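Local coordinates for endoglycosidase (Bacteroides thetaiotaomicron, PDB 6Q64), which probably hydrolyses O-glycosyl bonds as a family 18 endoglycosidase taking part in the breakdown of complex N-glycans, at residues Leu142-Lys145 against Gln151-Val154; Ser300-Leu305 against Gln357-Lys362. The protein carries 1 engineered substitution. All blocks are in the same frame, centred on the assembly; numbering follows the deposited sequence.

Interaction 1: residues Leu142-Lys145 against Gln151-Val154; sequences LTPK and QYWV
Pro-144 lays its CD over one face of the Tyr-152 ring, 4.0 Å from the ring centroid and 26° off the normal: a CH-pi contact. The carbon sits 3.6 Å above the ring plane, shifted toward the CD2/CE2 rim, and the two side chains cross at about a right angle. With chi1 at -180°, CG of Tyr-152 is anti to the backbone N, which carries the ring out from helix 149-155 to the loop.

The other carbon contacts run along the edge of the Trp-153 indole. Thr-143 brings CB to 3.5 Å from Trp-153 NE1, close to the plane of the ring, and Leu-142 CB lies 3.9 Å from Trp-153 CZ2. The carbonyl of Leu-142 meets the same edge, its O 3.5 Å from CZ2 of Trp-153. Within the helix, Tyr-152 CD2 stands above one face of the indole.

No hydrogen bond crosses between the segments. Beyond them, helix 162-179 supports both: Leu-142 rests on Tyr-169, Ala-172 and Ile-173, while the Trp-153 ring packs edge-to-face with Tyr-169.

The loop after strand 128-135 is thus packed on the short helix that follows it by aromatic and aliphatic surface, with the indole filling the angle between loop and barrel helix; the hold depends on shape and dispersion rather than on directional polar bonds.

Interaction 2: residues Ser300-Leu305 against Gln357-Lys362; sequences SVRPEL and QVYPGK
Tyr-359 donates its phenolic OH to Glu-304 OE1 in a short hydrogen bond of 2.5 Å, and its ring fills the gap between the loop 300-305 and the end of helix 346-358. The carboxylate receives the bond on its anti lone pair, and its plane is only 25° from that of the ring. A sharp bend at chi2 of Glu-304 (-86°) turns the acid toward the phenol.

The tight side lies inward. Buried Leu-305 brings CD1 to 3.6 Å from Tyr-359 OH. Arg-302 slides past the ring in the opposite direction, one guanidinium face over Tyr-359 CD2, which is 3.4 Å from NH1. The planes are inclined by 46°, well short of parallel. Elsewhere, NH2 of Arg-302 bonds to Thr-318 O and forms a salt bridge with Asp-320. Before it, Ser-300 OG accepts from Arg-302 N, making an ST turn.

Glu-304, by contrast, is exposed, and its bond to the phenol is at the solvent side of the contact.

One phenol-carboxylate hydrogen bond and the guanidinium packed against the ring therefore tie the loop to the end of helix 346-358, while the guanidinium's own polar partners lie elsewhere.

The two contacts are independent: their centres are 49 Å apart, with nearest atoms about 37 Å from each other, and they lie on opposite sides of the chain's centre. Interaction 1 is local, closing a loop onto the helix that follows it, with five residues between the segments, whereas interaction 2 spans 51 intervening residues and joins a loop to the C-terminal tail. Both belong to the outer layer of the TIM barrel, at about 26 and 23 Å from the chain's centre. In family 18 hydrolases the catalytic centre sits at the C-terminal ends of the barrel strands, so these peripheral contacts are best read as structural packing around it.

Interaction 1: residues Leu142-Lys145 against Gln151-Val154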
ATOM      1  N   LEU A 142     -16.489   9.269   5.410  1.00114.23           N
ATOM      2  CA  LEU A 142     -16.313  10.368   6.396  1.00113.98           C
ATOM      3  C   LEU A 142     -17.634  11.115   6.518  1.00114.37           C
ATOM      4  O   LEU A 142     -17.659  12.191   7.156  1.00112.36           O
ATOM      5  CB  LEU A 142     -15.189  11.317   5.971  1.00114.78           C
ATOM      6  CG  LEU A 142     -13.758  10.779   6.037  1.00113.93           C
ATOM      7  CD1 LEU A 142     -12.768  11.895   5.720  1.00113.45           C
ATOM      8  CD2 LEU A 142     -13.430  10.169   7.396  1.00114.49           C
ATOM      9  N   THR A 143     -18.693  10.547   5.949  1.00115.21           N
ATOM     10  CA  THR A 143     -20.020  11.207   5.930  1.00121.02           C
ATOM     11  C   THR A 143     -20.742  10.665   7.162  1.00123.58           C
ATOM     12  O   THR A 143     -20.947   9.457   7.275  1.00118.73           O
ATOM     13  CB  THR A 143     -20.635  11.175   4.508  1.00122.07           C
ATOM     14  OG1 THR A 143     -22.040  11.415   4.603  1.00124.92           O
ATOM     15  CG2 THR A 143     -20.367   9.918   3.698  1.00119.61           C
ATOM     16  N   PRO A 144     -21.065  11.531   8.161  1.00130.35           N
ATOM     17  CA  PRO A 144     -21.623  11.081   9.431  1.00135.02           C
ATOM     18  C   PRO A 144     -23.036  10.513   9.258  1.00142.72           C
ATOM     19  O   PRO A 144     -23.651  10.802   8.232  1.00139.98           O
ATOM     20  CB  PRO A 144     -21.642  12.343  10.320  1.00135.37           C
ATOM     21  CG  PRO A 144     -21.646  13.503   9.368  1.00132.83           C
ATOM     22  CD  PRO A 144     -20.933  12.998   8.128  1.00132.11           C
ATOM     23  N   LYS A 145     -23.479   9.725  10.255  1.00153.50           N
ATOM     24  CA  LYS A 145     -24.908   9.407  10.537  1.00159.25           C
ATOM     25  C   LYS A 145     -25.481   8.540   9.404  1.00154.07           C
ATOM     26  O   LYS A 145     -24.831   7.541   9.030  1.00145.20           O
ATOM     27  CB  LYS A 145     -25.732  10.702  10.659  1.00169.17           C
ATOM     28  CG  LYS A 145     -25.235  11.741  11.656  1.00175.62           C
ATOM     29  CD  LYS A 145     -25.735  11.521  13.070  1.00183.70           C
ATOM     30  CE  LYS A 145     -24.609  11.240  14.046  1.00181.32           C
ATOM     31  NZ  LYS A 145     -25.121  11.150  15.431  1.00186.53           N
ATOM     32  N   GLN A 151     -25.187  16.796   0.130  1.00140.61           N
ATOM     33  CA  GLN A 151     -25.678  17.871   1.034  1.00147.59           C
ATOM     34  C   GLN A 151     -24.556  18.231   2.001  1.00145.21           C
ATOM     35  O   GLN A 151     -24.147  19.415   2.045  1.00141.67           O
ATOM     36  CB  GLN A 151     -26.943  17.455   1.787  1.00153.42           C
ATOM     37  CG  GLN A 151     -28.144  17.314   0.863  1.00157.91           C
ATOM     38  CD  GLN A 151     -29.449  17.671   1.530  1.00163.96           C
ATOM     39  OE1 GLN A 151     -29.845  17.069   2.525  1.00165.14           O
ATOM     40  NE2 GLN A 151     -30.140  18.648   0.962  1.00164.73           N
ATOM     41  N   TYR A 152     -24.059  17.228   2.720  1.00147.07           N
ATOM     42  CA  TYR A 152     -23.086  17.441   3.817  1.00148.08           C
ATOM     43  C   TYR A 152     -21.845  18.146   3.263  1.00142.90           C
ATOM     44  O   TYR A 152     -21.301  19.063   3.917  1.00144.28           O
ATOM     45  CB  TYR A 152     -22.680  16.139   4.516  1.00145.67           C
ATOM     46  CG  TYR A 152     -21.697  16.412   5.623  1.00144.60           C
ATOM     47  CD1 TYR A 152     -22.000  17.360   6.588  1.00148.35           C
ATOM     48  CD2 TYR A 152     -20.449  15.809   5.668  1.00141.26           C
ATOM     49  CE1 TYR A 152     -21.108  17.680   7.593  1.00147.45           C
ATOM     50  CE2 TYR A 152     -19.539  16.119   6.669  1.00141.61           C
ATOM     51  CZ  TYR A 152     -19.877  17.057   7.634  1.00145.03           C
ATOM     52  OH  TYR A 152     -19.031  17.397   8.642  1.00144.62           O
ATOM     53  N   TRP A 153     -21.404  17.728   2.084  1.00134.86           N
ATOM     54  CA  TRP A 153     -20.037  18.034   1.610  1.00131.20           C
ATOM     55  C   TRP A 153     -20.040  19.306   0.754  1.00134.75           C
ATOM     56  O   TRP A 153     -19.128  20.136   0.956  1.00133.70           O
ATOM     57  CB  TRP A 153     -19.465  16.799   0.908  1.00126.66           C
ATOM     58  CG  TRP A 153     -19.021  15.749   1.886  1.00124.37           C
ATOM     59  CD1 TRP A 153     -19.578  14.519   2.103  1.00123.63           C
ATOM     60  CD2 TRP A 153     -17.939  15.869   2.831  1.00121.00           C
ATOM     61  NE1 TRP A 153     -18.898  13.860   3.095  1.00122.05           N
ATOM     62  CE2 TRP A 153     -17.894  14.668   3.565  1.00120.00           C
ATOM     63  CE3 TRP A 153     -17.003  16.870   3.123  1.00118.55           C
ATOM     64  CZ2 TRP A 153     -16.948  14.451   4.564  1.00118.87           C
ATOM     65  CZ3 TRP A 153     -16.077  16.661   4.119  1.00115.20           C
ATOM     66  CH2 TRP A 153     -16.057  15.466   4.831  1.00116.62           C
ATOM     67  N   VAL A 154     -21.054  19.485  -0.105  1.00139.12           N
ATOM     68  CA  VAL A 154     -21.055  20.511  -1.196  1.00140.13           C
ATOM     69  C   VAL A 154     -21.582  21.854  -0.661  1.00144.13           C
ATOM     70  O   VAL A 154     -20.757  22.788  -0.579  1.00140.58           O
ATOM     71  CB  VAL A 154     -21.819  20.025  -2.449  1.00140.67           C
ATOM     72  CG1 VAL A 154     -21.884  21.091  -3.538  1.00140.32           C
ATOM     73  CG2 VAL A 154     -21.220  18.736  -3.010  1.00135.53           C
TER

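Interaction 2: residues Ser300-Leu305 against Gln357-Lys362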
ATOM      1  N   SER A 300       5.996 -18.286 -15.458  1.00 82.83           N
ATOM      2  CA  SER A 300       7.040 -17.248 -15.291  1.00 78.46           C
ATOM      3  C   SER A 300       7.933 -17.267 -16.518  1.00 73.64           C
ATOM      4  O   SER A 300       8.108 -18.327 -17.114  1.00 70.38           O
ATOM      5  CB  SER A 300       7.877 -17.449 -14.042  1.00 75.82           C
ATOM      6  OG  SER A 300       8.890 -16.455 -13.929  1.00 67.31           O
ATOM      7  N   VAL A 301       8.557 -16.129 -16.761  1.00 73.62           N
ATOM      8  CA  VAL A 301       9.574 -15.896 -17.826  1.00 80.85           C
ATOM      9  C   VAL A 301      10.915 -16.468 -17.337  1.00 75.99           C
ATOM     10  O   VAL A 301      11.922 -16.426 -18.058  1.00 74.78           O
ATOM     11  CB  VAL A 301       9.589 -14.381 -18.127  1.00 76.54           C
ATOM     12  CG1 VAL A 301      10.482 -13.628 -17.154  1.00 74.91           C
ATOM     13  CG2 VAL A 301       9.928 -14.094 -19.566  1.00 79.91           C
ATOM     14  N   ARG A 302      10.929 -16.932 -16.096  1.00 77.45           N
ATOM     15  CA  ARG A 302      12.085 -17.637 -15.496  1.00 79.86           C
ATOM     16  C   ARG A 302      11.719 -19.110 -15.438  1.00 83.06           C
ATOM     17  O   ARG A 302      10.876 -19.513 -14.651  1.00 86.14           O
ATOM     18  CB  ARG A 302      12.392 -17.035 -14.128  1.00 74.57           C
ATOM     19  CG  ARG A 302      12.487 -15.519 -14.140  1.00 68.14           C
ATOM     20  CD  ARG A 302      13.354 -15.091 -13.002  1.00 66.44           C
ATOM     21  NE  ARG A 302      13.519 -13.658 -12.824  1.00 64.91           N
ATOM     22  CZ  ARG A 302      14.635 -12.973 -13.094  1.00 58.12           C
ATOM     23  NH1 ARG A 302      15.699 -13.561 -13.603  1.00 57.64           N
ATOM     24  NH2 ARG A 302      14.697 -11.691 -12.805  1.00 57.00           N
ATOM     25  N   PRO A 303      12.268 -19.952 -16.327  1.00 87.04           N
ATOM     26  CA  PRO A 303      11.809 -21.335 -16.398  1.00 86.98           C
ATOM     27  C   PRO A 303      11.978 -22.001 -15.023  1.00 83.91           C
ATOM     28  O   PRO A 303      11.059 -22.622 -14.584  1.00 87.14           O
ATOM     29  CB  PRO A 303      12.671 -21.947 -17.511  1.00 92.16           C
ATOM     30  CG  PRO A 303      13.871 -21.007 -17.635  1.00 92.48           C
ATOM     31  CD  PRO A 303      13.350 -19.636 -17.273  1.00 88.89           C
ATOM     32  N   GLU A 304      13.097 -21.768 -14.339  1.00 79.19           N
ATOM     33  CA  GLU A 304      13.415 -22.447 -13.055  1.00 78.47           C
ATOM     34  C   GLU A 304      12.338 -22.161 -11.993  1.00 77.75           C
ATOM     35  O   GLU A 304      12.085 -23.035 -11.172  1.00 85.54           O
ATOM     36  CB  GLU A 304      14.833 -22.101 -12.598  1.00 75.29           C
ATOM     37  CG  GLU A 304      15.010 -20.714 -12.061  1.00 73.50           C
ATOM     38  CD  GLU A 304      15.300 -19.657 -13.115  1.00 75.87           C
ATOM     39  OE1 GLU A 304      15.682 -18.566 -12.680  1.00 73.96           O
ATOM     40  OE2 GLU A 304      15.124 -19.907 -14.364  1.00 78.58           O
ATOM     41  N   LEU A 305      11.671 -21.016 -12.036  1.00 76.88           N
ATOM     42  CA  LEU A 305      10.535 -20.710 -11.125  1.00 77.02           C
ATOM     43  C   LEU A 305       9.323 -21.624 -11.383  1.00 82.77           C
ATOM     44  O   LEU A 305       8.467 -21.665 -10.505  1.00 86.22           O
ATOM     45  CB  LEU A 305      10.117 -19.248 -11.301  1.00 75.51           C
ATOM     46  CG  LEU A 305      10.619 -18.277 -10.242  1.00 75.93           C
ATOM     47  CD1 LEU A 305      12.113 -18.432  -9.989  1.00 75.53           C
ATOM     48  CD2 LEU A 305      10.289 -16.845 -10.642  1.00 74.73           C
ATOM     49  N   GLN A 357      17.795 -10.761  -2.871  1.00 66.46           N
ATOM     50  CA  GLN A 357      19.097 -11.463  -2.744  1.00 67.95           C
ATOM     51  C   GLN A 357      19.302 -12.446  -3.863  1.00 64.26           C
ATOM     52  O   GLN A 357      20.405 -12.386  -4.438  1.00 65.70           O
ATOM     53  CB  GLN A 357      19.250 -12.229  -1.445  1.00 71.37           C
ATOM     54  CG  GLN A 357      19.474 -11.259  -0.308  1.00 85.60           C
ATOM     55  CD  GLN A 357      19.512 -11.863   1.078  1.00 90.42           C
ATOM     56  OE1 GLN A 357      20.197 -12.885   1.328  1.00 86.52           O
ATOM     57  NE2 GLN A 357      18.824 -11.150   1.975  1.00 69.34           N
ATOM     58  N   VAL A 358      18.344 -13.340  -4.097  1.00 60.05           N
ATOM     59  CA  VAL A 358      18.596 -14.480  -5.025  1.00 65.20           C
ATOM     60  C   VAL A 358      18.865 -13.886  -6.416  1.00 66.56           C
ATOM     61  O   VAL A 358      19.838 -14.280  -7.038  1.00 68.18           O
ATOM     62  CB  VAL A 358      17.446 -15.507  -5.035  1.00 68.09           C
ATOM     63  CG1 VAL A 358      17.729 -16.654  -5.989  1.00 65.84           C
ATOM     64  CG2 VAL A 358      17.137 -16.044  -3.641  1.00 67.72           C
ATOM     65  N   TYR A 359      18.039 -12.924  -6.832  1.00 63.54           N
ATOM     66  CA  TYR A 359      18.043 -12.265  -8.152  1.00 62.36           C
ATOM     67  C   TYR A 359      18.204 -10.765  -7.962  1.00 62.51           C
ATOM     68  O   TYR A 359      17.257  -9.999  -8.097  1.00 65.25           O
ATOM     69  CB  TYR A 359      16.734 -12.538  -8.883  1.00 60.89           C
ATOM     70  CG  TYR A 359      16.476 -13.976  -9.224  1.00 62.38           C
ATOM     71  CD1 TYR A 359      15.836 -14.824  -8.335  1.00 65.06           C
ATOM     72  CD2 TYR A 359      16.801 -14.476 -10.468  1.00 61.26           C
ATOM     73  CE1 TYR A 359      15.578 -16.153  -8.661  1.00 67.51           C
ATOM     74  CE2 TYR A 359      16.570 -15.803 -10.800  1.00 66.67           C
ATOM     75  CZ  TYR A 359      15.962 -16.650  -9.895  1.00 66.53           C
ATOM     76  OH  TYR A 359      15.696 -17.930 -10.254  1.00 66.61           O
ATOM     77  N   PRO A 360      19.407 -10.283  -7.623  1.00 63.71           N
ATOM     78  CA  PRO A 360      19.590  -8.858  -7.363  1.00 68.03           C
ATOM     79  C   PRO A 360      19.166  -8.037  -8.591  1.00 67.51           C
ATOM     80  O   PRO A 360      19.485  -8.395  -9.671  1.00 67.93           O
ATOM     81  CB  PRO A 360      21.071  -8.656  -7.030  1.00 68.93           C
ATOM     82  CG  PRO A 360      21.690 -10.052  -7.088  1.00 69.07           C
ATOM     83  CD  PRO A 360      20.630 -11.065  -7.484  1.00 63.09           C
ATOM     84  N   GLY A 361      18.369  -7.013  -8.354  1.00 65.33           N
ATOM     85  CA  GLY A 361      17.780  -6.180  -9.396  1.00 70.80           C
ATOM     86  C   GLY A 361      18.669  -5.000  -9.730  1.00 70.34           C
ATOM     87  O   GLY A 361      19.648  -4.787  -9.023  1.00 67.97           O
ATOM     88  N   LYS A 362      18.311  -4.281 -10.796  1.00 73.58           N
ATOM     89  CA  LYS A 362      18.977  -3.037 -11.241  1.00 72.63           C
ATOM     90  C   LYS A 362      18.004  -1.878 -10.976  1.00 69.98           C
ATOM     91  O   LYS A 362      16.782  -2.027 -11.241  1.00 60.55           O
ATOM     92  CB  LYS A 362      19.394  -3.257 -12.688  1.00 76.99           C
ATOM     93  CG  LYS A 362      20.173  -2.126 -13.313  1.00 92.70           C
ATOM     94  CD  LYS A 362      19.784  -1.888 -14.775  1.00108.06           C
ATOM     95  CE  LYS A 362      20.451  -0.676 -15.396  1.00111.84           C
ATOM     96  NZ  LYS A 362      21.814  -0.455 -14.848  1.00112.18           N
TER